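Local coordinates for protein thiosulfate sulfurtransferase (Pseudomonas aeruginosa, PDB 1YT8) that probably transfers a sulfane sulfur from thiosulfate to cyanide, as rhodaneses do, using a chain built of four rhodanese-like repeats, at residues 156-161 / 236-241; 174-179 / 331-336. All blocks are in the same frame, centred on the assembly; numbering follows the deposited sequence.

Interaction 1. Residues 156-161 / 236-241; sequences DEYQTM and QTRRFG
Tyr158 and Gln159, neighbours on helix 155-160, reach out to the loop 236-241 in different ways. Gln159 makes the straighter bond: its NE2 donates to the backbone O of Gln236 over 3.0 Å with an N-H...O angle of 164°. The acceptor lies in the plane of the Gln159 amide, while NE2 stands above the plane of the Gln236 carbonyl. The bend at chi2 (-148°) swings CD off a fully extended course, and Gln159 CG also rests on Gln236 O at 3.3 Å. A glutamine suits the place because its flexible chain can bring an amide N-H to the loop carbonyl. Thr237 CG2 packs against Gln159 NE2 at 3.5 Å. Tyr158 has CG anti to its backbone N (chi1 162°), and its ring carries OH to the loop, where Tyr158 OH lies 3.3 Å from Gln236 CB. Arg238 N donates to Tyr158 OH only weakly (3.1 Å); the stronger partner of the hydroxyl is the carbonyl of Gly166, which Arg238 NH1 also binds. A tyrosine fits because a buried ring ends in a group able to serve several polar neighbours. One water donates to Tyr158 O and accepts from Gln236 N. Farther out, Glu233 pairs with the Arg238 guanidinium. Backbone bonds between Arg238, Phe240 and Ser168 lay the loop beside edge strand 167-168, which helix 155-160 approaches through Tyr158 touching Ser168; the loop then leads to helix 245-262.

Interaction 2. Residues 174-179 / 331-336; sequences LVLRVA and DGVRAN
Leu176 lays its CD2 methyl over one face of each of two guanidiniums, those of Arg177 and Arg334, offset toward the rim of both, and Leu176 CD2 is 3.8 Å from Arg334 NE. Chi1 (179°) sets Leu176 CG anti to the backbone N; the other methyl, Leu176 CD1, meets Val333 CG2 at 3.9 Å. Val333 CG1 packs against Val175 CG1 at 3.7 Å, compact beta-branched side chains closing the apolar part. Beside them Asp331 organises the start of helix 334-344. Asp331 OD2 takes Arg334 N through the syn lone pair (2.9 Å, 169°) and Val333 N from above the carboxylate plane, an Asx turn. Asp331 OD1 forms a salt bridge with Arg334, NE at 2.7 Å and NH2 beside it, and lies in the guanidinium plane. At Gly332 a CB would press on the carbonyl O of Asp331, which suits glycine. Arg334 NH1 lies at the edge of the Arg177 guanidinium, 3.6 Å from Arg177 NH2, with the planes 84° apart. Glu173 pairs with both arginines; Glu293 and Asp330 also pair with Arg334. The seam between the second and third rhodanese-like repeats thus joins methyl packing to a buried charge cluster, whose acids probably offset the repulsion between the arginines.

Interaction 1 is a surface contact that joins helix 155-160 to the loop before helix 245-262, whereas interaction 2 is buried and joins the second rhodanese-like repeat to the third. Their chemistry follows: 156-161 / 236-241 depends on amide, hydroxyl and water bonds to loop backbone, while 174-179 / 331-336 depends on aliphatic packing and arginines whose charge the surrounding acids probably offset. The two meet although their centres are about 19 Å apart, because the far end of loop 236-241 passes Arg177: Phe240 CD1 lies 3.5 Å from Arg177 NE, and Gly241 O receives a weak bond from Arg177 NH1. The loop leading to helix 245-262 therefore touches both sites.

Interaction 1. Residues 156-161 / 236-241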
ATOM      1  N   ASP A 156      -6.845   4.403  11.458  1.00 14.10           N
ATOM      2  CA  ASP A 156      -6.272   3.423  12.385  1.00 14.62           C
ATOM      3  C   ASP A 156      -4.877   3.824  12.870  1.00 14.23           C
ATOM      4  O   ASP A 156      -4.479   3.489  13.989  1.00 15.08           O
ATOM      5  CB  ASP A 156      -6.229   2.021  11.760  1.00 17.16           C
ATOM      6  CG  ASP A 156      -5.371   1.955  10.511  1.00 20.12           C
ATOM      7  OD1 ASP A 156      -5.837   2.398   9.441  1.00 26.75           O
ATOM      8  OD2 ASP A 156      -4.230   1.460  10.598  1.00 22.86           O
ATOM      9  N   GLU A 157      -4.128   4.536  12.033  1.00 15.22           N
ATOM     10  CA  GLU A 157      -2.797   4.984  12.431  1.00 12.05           C
ATOM     11  C   GLU A 157      -2.959   6.070  13.482  1.00 11.25           C
ATOM     12  O   GLU A 157      -2.269   6.077  14.505  1.00 12.39           O
ATOM     13  CB  GLU A 157      -2.037   5.542  11.232  1.00 13.51           C
ATOM     14  CG  GLU A 157      -1.570   4.489  10.246  1.00 14.87           C
ATOM     15  CD  GLU A 157      -0.913   5.104   9.027  1.00 14.93           C
ATOM     16  OE1 GLU A 157      -1.649   5.529   8.112  1.00 15.74           O
ATOM     17  OE2 GLU A 157       0.334   5.176   8.994  1.00 13.02           O
ATOM     18  N   TYR A 158      -3.878   6.993  13.211  1.00 12.10           N
ATOM     19  CA  TYR A 158      -4.172   8.096  14.120  1.00 11.02           C
ATOM     20  C   TYR A 158      -4.607   7.548  15.478  1.00 12.08           C
ATOM     21  O   TYR A 158      -4.251   8.092  16.524  1.00 12.61           O
ATOM     22  CB  TYR A 158      -5.273   8.972  13.506  1.00 11.72           C
ATOM     23  CG  TYR A 158      -5.984   9.888  14.477  1.00 12.45           C
ATOM     24  CD1 TYR A 158      -5.441  11.124  14.841  1.00 13.38           C
ATOM     25  CD2 TYR A 158      -7.200   9.509  15.044  1.00 13.24           C
ATOM     26  CE1 TYR A 158      -6.101  11.959  15.752  1.00 13.64           C
ATOM     27  CE2 TYR A 158      -7.863  10.329  15.951  1.00 13.50           C
ATOM     28  CZ  TYR A 158      -7.311  11.548  16.302  1.00 12.95           C
ATOM     29  OH  TYR A 158      -7.969  12.341  17.217  1.00 13.60           O
ATOM     30  N   GLN A 159      -5.379   6.468  15.467  1.00 13.51           N
ATOM     31  CA  GLN A 159      -5.827   5.880  16.721  1.00 15.15           C
ATOM     32  C   GLN A 159      -4.698   5.186  17.478  1.00 15.36           C
ATOM     33  O   GLN A 159      -4.761   5.043  18.703  1.00 15.32           O
ATOM     34  CB  GLN A 159      -6.969   4.891  16.478  1.00 16.51           C
ATOM     35  CG  GLN A 159      -8.279   5.555  16.120  1.00 17.92           C
ATOM     36  CD  GLN A 159      -9.467   4.768  16.635  1.00 18.80           C
ATOM     37  OE1 GLN A 159      -9.720   3.646  16.199  1.00 17.21           O
ATOM     38  NE2 GLN A 159     -10.196   5.352  17.580  1.00 16.65           N
ATOM     39  N   THR A 160      -3.659   4.763  16.766  1.00 13.70           N
ATOM     40  CA  THR A 160      -2.543   4.100  17.434  1.00 13.92           C
ATOM     41  C   THR A 160      -1.782   5.105  18.305  1.00 14.61           C
ATOM     42  O   THR A 160      -1.465   4.827  19.462  1.00 13.74           O
ATOM     43  CB  THR A 160      -1.609   3.436  16.412  1.00 13.26           C
ATOM     44  OG1 THR A 160      -2.346   2.439  15.693  1.00 14.11           O
ATOM     45  CG2 THR A 160      -0.432   2.768  17.111  1.00 17.57           C
HETATM   46  N   MSE A 161      -1.484   6.270  17.742  1.00 12.60           N
HETATM   47  CA  MSE A 161      -0.818   7.331  18.490  1.00 12.89           C
HETATM   48  C   MSE A 161      -1.066   8.626  17.739  1.00 12.57           C
HETATM   49  O   MSE A 161      -1.133   8.632  16.508  1.00 12.95           O
HETATM   50  CB  MSE A 161       0.690   7.070  18.638  1.00 13.81           C
HETATM   51  CG  MSE A 161       1.519   7.325  17.397  1.00 15.58           C
HETATM   52 SE   MSE A 161       1.325   5.928  16.075  1.00 16.30          SE
HETATM   53  CE  MSE A 161       3.116   6.049  15.283  1.00 14.89           C
ATOM     54  N   GLN A 236      -7.434   8.047  20.327  1.00 13.89           N
ATOM     55  CA  GLN A 236      -8.264   9.218  20.098  1.00 13.30           C
ATOM     56  C   GLN A 236      -9.268   8.977  18.977  1.00 13.64           C
ATOM     57  O   GLN A 236      -9.091   8.071  18.155  1.00 13.35           O
ATOM     58  CB  GLN A 236      -7.388  10.430  19.792  1.00 13.05           C
ATOM     59  CG  GLN A 236      -6.472  10.807  20.950  1.00 14.07           C
ATOM     60  CD  GLN A 236      -7.217  10.933  22.268  1.00 18.52           C
ATOM     61  OE1 GLN A 236      -7.034  10.121  23.181  1.00 20.08           O
ATOM     62  NE2 GLN A 236      -8.061  11.948  22.374  1.00 14.55           N
ATOM     63  N   THR A 237     -10.315   9.801  18.944  1.00 14.75           N
ATOM     64  CA  THR A 237     -11.378   9.649  17.960  1.00 14.33           C
ATOM     65  C   THR A 237     -11.838  10.949  17.287  1.00 15.54           C
ATOM     66  O   THR A 237     -12.875  10.965  16.627  1.00 16.21           O
ATOM     67  CB  THR A 237     -12.616   8.980  18.612  1.00 16.48           C
ATOM     68  OG1 THR A 237     -13.105   9.817  19.666  1.00 17.38           O
ATOM     69  CG2 THR A 237     -12.247   7.624  19.206  1.00 16.79           C
ATOM     70  N   ARG A 238     -11.089  12.036  17.458  1.00 15.72           N
ATOM     71  CA  ARG A 238     -11.470  13.299  16.827  1.00 14.78           C
ATOM     72  C   ARG A 238     -11.355  13.116  15.322  1.00 15.31           C
ATOM     73  O   ARG A 238     -10.344  12.621  14.822  1.00 13.93           O
ATOM     74  CB  ARG A 238     -10.552  14.433  17.283  1.00 14.72           C
ATOM     75  CG  ARG A 238     -10.357  14.484  18.786  1.00 13.93           C
ATOM     76  CD  ARG A 238      -9.690  15.782  19.212  1.00 15.35           C
ATOM     77  NE  ARG A 238      -9.170  15.683  20.570  1.00 17.33           N
ATOM     78  CZ  ARG A 238      -8.017  15.100  20.886  1.00 20.06           C
ATOM     79  NH1 ARG A 238      -7.256  14.570  19.937  1.00 16.39           N
ATOM     80  NH2 ARG A 238      -7.631  15.037  22.155  1.00 20.19           N
ATOM     81  N   ARG A 239     -12.390  13.520  14.599  1.00 15.63           N
ATOM     82  CA  ARG A 239     -12.390  13.354  13.157  1.00 17.04           C
ATOM     83  C   ARG A 239     -13.185  14.436  12.437  1.00 16.92           C
ATOM     84  O   ARG A 239     -14.018  15.117  13.037  1.00 18.64           O
ATOM     85  CB  ARG A 239     -12.940  11.958  12.823  1.00 20.89           C
ATOM     86  CG  ARG A 239     -13.317  11.748  11.369  1.00 26.63           C
ATOM     87  CD  ARG A 239     -12.979  10.343  10.879  1.00 31.35           C
ATOM     88  NE  ARG A 239     -13.514   9.279  11.725  1.00 32.75           N
ATOM     89  CZ  ARG A 239     -13.485   7.988  11.397  1.00 33.17           C
ATOM     90  NH1 ARG A 239     -12.950   7.606  10.242  1.00 31.76           N
ATOM     91  NH2 ARG A 239     -13.985   7.078  12.223  1.00 31.28           N
ATOM     92  N   PHE A 240     -12.907  14.600  11.147  1.00 16.98           N
ATOM     93  CA  PHE A 240     -13.605  15.579  10.331  1.00 18.11           C
ATOM     94  C   PHE A 240     -15.080  15.195  10.273  1.00 18.67           C
ATOM     95  O   PHE A 240     -15.451  14.060  10.583  1.00 17.64           O
ATOM     96  CB  PHE A 240     -13.017  15.595   8.914  1.00 19.37           C
ATOM     97  CG  PHE A 240     -13.213  14.306   8.161  1.00 20.24           C
ATOM     98  CD1 PHE A 240     -14.416  14.036   7.510  1.00 20.79           C
ATOM     99  CD2 PHE A 240     -12.203  13.347   8.126  1.00 20.36           C
ATOM    100  CE1 PHE A 240     -14.610  12.830   6.836  1.00 21.51           C
ATOM    101  CE2 PHE A 240     -12.385  12.138   7.457  1.00 20.44           C
ATOM    102  CZ  PHE A 240     -13.589  11.876   6.811  1.00 22.96           C
ATOM    103  N   GLY A 241     -15.915  16.141   9.862  1.00 19.48           N
ATOM    104  CA  GLY A 241     -17.333  15.863   9.764  1.00 20.94           C
ATOM    105  C   GLY A 241     -17.856  16.172   8.377  1.00 22.25           C
ATOM    106  O   GLY A 241     -17.088  16.510   7.470  1.00 22.04           O
TER
HETATM  107  O   HOH W   1      -4.713   8.370  19.262  1.00 15.72           O

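Interaction 2. Residues 174-179 / 331-336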
ATOM      1  N   LEU A 174      -8.130  16.738   3.258  1.00 13.44           N
ATOM      2  CA  LEU A 174      -7.676  18.050   3.719  1.00 13.05           C
ATOM      3  C   LEU A 174      -8.294  19.276   3.049  1.00 12.85           C
ATOM      4  O   LEU A 174      -8.890  20.118   3.725  1.00 14.72           O
ATOM      5  CB  LEU A 174      -6.146  18.122   3.646  1.00 13.77           C
ATOM      6  CG  LEU A 174      -5.436  17.238   4.686  1.00 10.86           C
ATOM      7  CD1 LEU A 174      -3.961  17.138   4.351  1.00 13.37           C
ATOM      8  CD2 LEU A 174      -5.626  17.825   6.086  1.00  9.31           C
ATOM      9  N   VAL A 175      -8.164  19.389   1.733  1.00 12.08           N
ATOM     10  CA  VAL A 175      -8.719  20.542   1.031  1.00 12.30           C
ATOM     11  C   VAL A 175     -10.244  20.583   1.127  1.00 12.49           C
ATOM     12  O   VAL A 175     -10.848  21.658   1.165  1.00 15.99           O
ATOM     13  CB  VAL A 175      -8.281  20.535  -0.451  1.00 12.48           C
ATOM     14  CG1 VAL A 175      -8.926  21.690  -1.207  1.00 14.46           C
ATOM     15  CG2 VAL A 175      -6.763  20.647  -0.526  1.00 12.53           C
ATOM     16  N   LEU A 176     -10.865  19.411   1.193  1.00 12.49           N
ATOM     17  CA  LEU A 176     -12.321  19.323   1.279  1.00 13.71           C
ATOM     18  C   LEU A 176     -12.912  19.682   2.646  1.00 15.47           C
ATOM     19  O   LEU A 176     -13.973  20.302   2.719  1.00 17.41           O
ATOM     20  CB  LEU A 176     -12.784  17.911   0.907  1.00 14.38           C
ATOM     21  CG  LEU A 176     -14.291  17.606   0.958  1.00 15.49           C
ATOM     22  CD1 LEU A 176     -15.019  18.380  -0.133  1.00 12.78           C
ATOM     23  CD2 LEU A 176     -14.518  16.111   0.767  1.00 13.65           C
ATOM     24  N   ARG A 177     -12.229  19.302   3.724  1.00 14.97           N
ATOM     25  CA  ARG A 177     -12.748  19.537   5.073  1.00 16.23           C
ATOM     26  C   ARG A 177     -12.204  20.725   5.861  1.00 15.62           C
ATOM     27  O   ARG A 177     -12.819  21.131   6.847  1.00 15.78           O
ATOM     28  CB  ARG A 177     -12.522  18.288   5.926  1.00 17.25           C
ATOM     29  CG  ARG A 177     -12.769  16.971   5.210  1.00 18.97           C
ATOM     30  CD  ARG A 177     -14.239  16.637   5.103  1.00 17.86           C
ATOM     31  NE  ARG A 177     -14.434  15.418   4.325  1.00 17.67           N
ATOM     32  CZ  ARG A 177     -15.614  14.844   4.111  1.00 19.48           C
ATOM     33  NH1 ARG A 177     -16.715  15.376   4.624  1.00 18.40           N
ATOM     34  NH2 ARG A 177     -15.693  13.747   3.367  1.00 16.46           N
ATOM     35  N   VAL A 178     -11.071  21.280   5.442  1.00 14.22           N
ATOM     36  CA  VAL A 178     -10.438  22.367   6.191  1.00 15.39           C
ATOM     37  C   VAL A 178     -11.278  23.598   6.531  1.00 17.34           C
ATOM     38  O   VAL A 178     -11.134  24.162   7.619  1.00 16.94           O
ATOM     39  CB  VAL A 178      -9.120  22.834   5.506  1.00 14.76           C
ATOM     40  CG1 VAL A 178      -9.420  23.567   4.212  1.00 13.55           C
ATOM     41  CG2 VAL A 178      -8.322  23.719   6.464  1.00 17.07           C
ATOM     42  N   ALA A 179     -12.155  24.017   5.627  1.00 18.71           N
ATOM     43  CA  ALA A 179     -12.977  25.198   5.889  1.00 20.90           C
ATOM     44  C   ALA A 179     -13.923  25.005   7.080  1.00 21.46           C
ATOM     45  O   ALA A 179     -14.289  25.971   7.748  1.00 22.74           O
ATOM     46  CB  ALA A 179     -13.773  25.570   4.642  1.00 19.99           C
ATOM     47  N   ASP A 331     -17.393  14.751  -4.973  1.00 18.65           N
ATOM     48  CA  ASP A 331     -17.313  16.069  -4.353  1.00 18.24           C
ATOM     49  C   ASP A 331     -16.580  17.123  -5.174  1.00 17.30           C
ATOM     50  O   ASP A 331     -16.709  18.318  -4.908  1.00 19.49           O
ATOM     51  CB  ASP A 331     -16.621  15.942  -2.997  1.00 18.74           C
ATOM     52  CG  ASP A 331     -15.291  15.223  -3.098  1.00 19.28           C
ATOM     53  OD1 ASP A 331     -15.297  13.972  -3.142  1.00 19.91           O
ATOM     54  OD2 ASP A 331     -14.244  15.905  -3.154  1.00 18.22           O
ATOM     55  N   GLY A 332     -15.792  16.686  -6.150  1.00 17.65           N
ATOM     56  CA  GLY A 332     -15.058  17.628  -6.977  1.00 15.92           C
ATOM     57  C   GLY A 332     -13.769  18.157  -6.366  1.00 16.16           C
ATOM     58  O   GLY A 332     -13.175  19.096  -6.894  1.00 17.69           O
ATOM     59  N   VAL A 333     -13.326  17.563  -5.261  1.00 16.30           N
ATOM     60  CA  VAL A 333     -12.096  18.001  -4.606  1.00 15.23           C
ATOM     61  C   VAL A 333     -11.057  16.890  -4.461  1.00 14.11           C
ATOM     62  O   VAL A 333      -9.924  17.024  -4.917  1.00 14.74           O
ATOM     63  CB  VAL A 333     -12.377  18.557  -3.185  1.00 15.68           C
ATOM     64  CG1 VAL A 333     -11.057  18.900  -2.487  1.00 16.16           C
ATOM     65  CG2 VAL A 333     -13.258  19.797  -3.265  1.00 18.04           C
ATOM     66  N   ARG A 334     -11.452  15.799  -3.818  1.00 13.52           N
ATOM     67  CA  ARG A 334     -10.553  14.679  -3.552  1.00 13.92           C
ATOM     68  C   ARG A 334      -9.840  14.076  -4.755  1.00 14.50           C
ATOM     69  O   ARG A 334      -8.620  13.897  -4.726  1.00 13.91           O
ATOM     70  CB  ARG A 334     -11.308  13.603  -2.775  1.00 12.29           C
ATOM     71  CG  ARG A 334     -11.715  14.087  -1.390  1.00 14.49           C
ATOM     72  CD  ARG A 334     -12.475  13.040  -0.606  1.00 15.59           C
ATOM     73  NE  ARG A 334     -13.832  12.861  -1.115  1.00 16.16           N
ATOM     74  CZ  ARG A 334     -14.777  12.172  -0.485  1.00 18.45           C
ATOM     75  NH1 ARG A 334     -14.516  11.594   0.680  1.00 15.98           N
ATOM     76  NH2 ARG A 334     -15.988  12.073  -1.018  1.00 17.53           N
ATOM     77  N   ALA A 335     -10.589  13.761  -5.804  1.00 13.85           N
ATOM     78  CA  ALA A 335      -9.989  13.193  -7.002  1.00 14.73           C
ATOM     79  C   ALA A 335      -9.063  14.216  -7.669  1.00 13.19           C
ATOM     80  O   ALA A 335      -7.957  13.879  -8.080  1.00 11.54           O
ATOM     81  CB  ALA A 335     -11.080  12.741  -7.974  1.00 14.55           C
ATOM     82  N   ASN A 336      -9.506  15.469  -7.766  1.00 12.92           N
ATOM     83  CA  ASN A 336      -8.679  16.504  -8.380  1.00 12.87           C
ATOM     84  C   ASN A 336      -7.352  16.692  -7.650  1.00 12.96           C
ATOM     85  O   ASN A 336      -6.301  16.775  -8.288  1.00 12.81           O
ATOM     86  CB  ASN A 336      -9.410  17.859  -8.426  1.00 12.79           C
ATOM     87  CG  ASN A 336     -10.412  17.952  -9.567  1.00 16.37           C
ATOM     88  OD1 ASN A 336     -10.140  17.521 -10.691  1.00 14.63           O
ATOM     89  ND2 ASN A 336     -11.572  18.541  -9.286  1.00 16.85           N
TER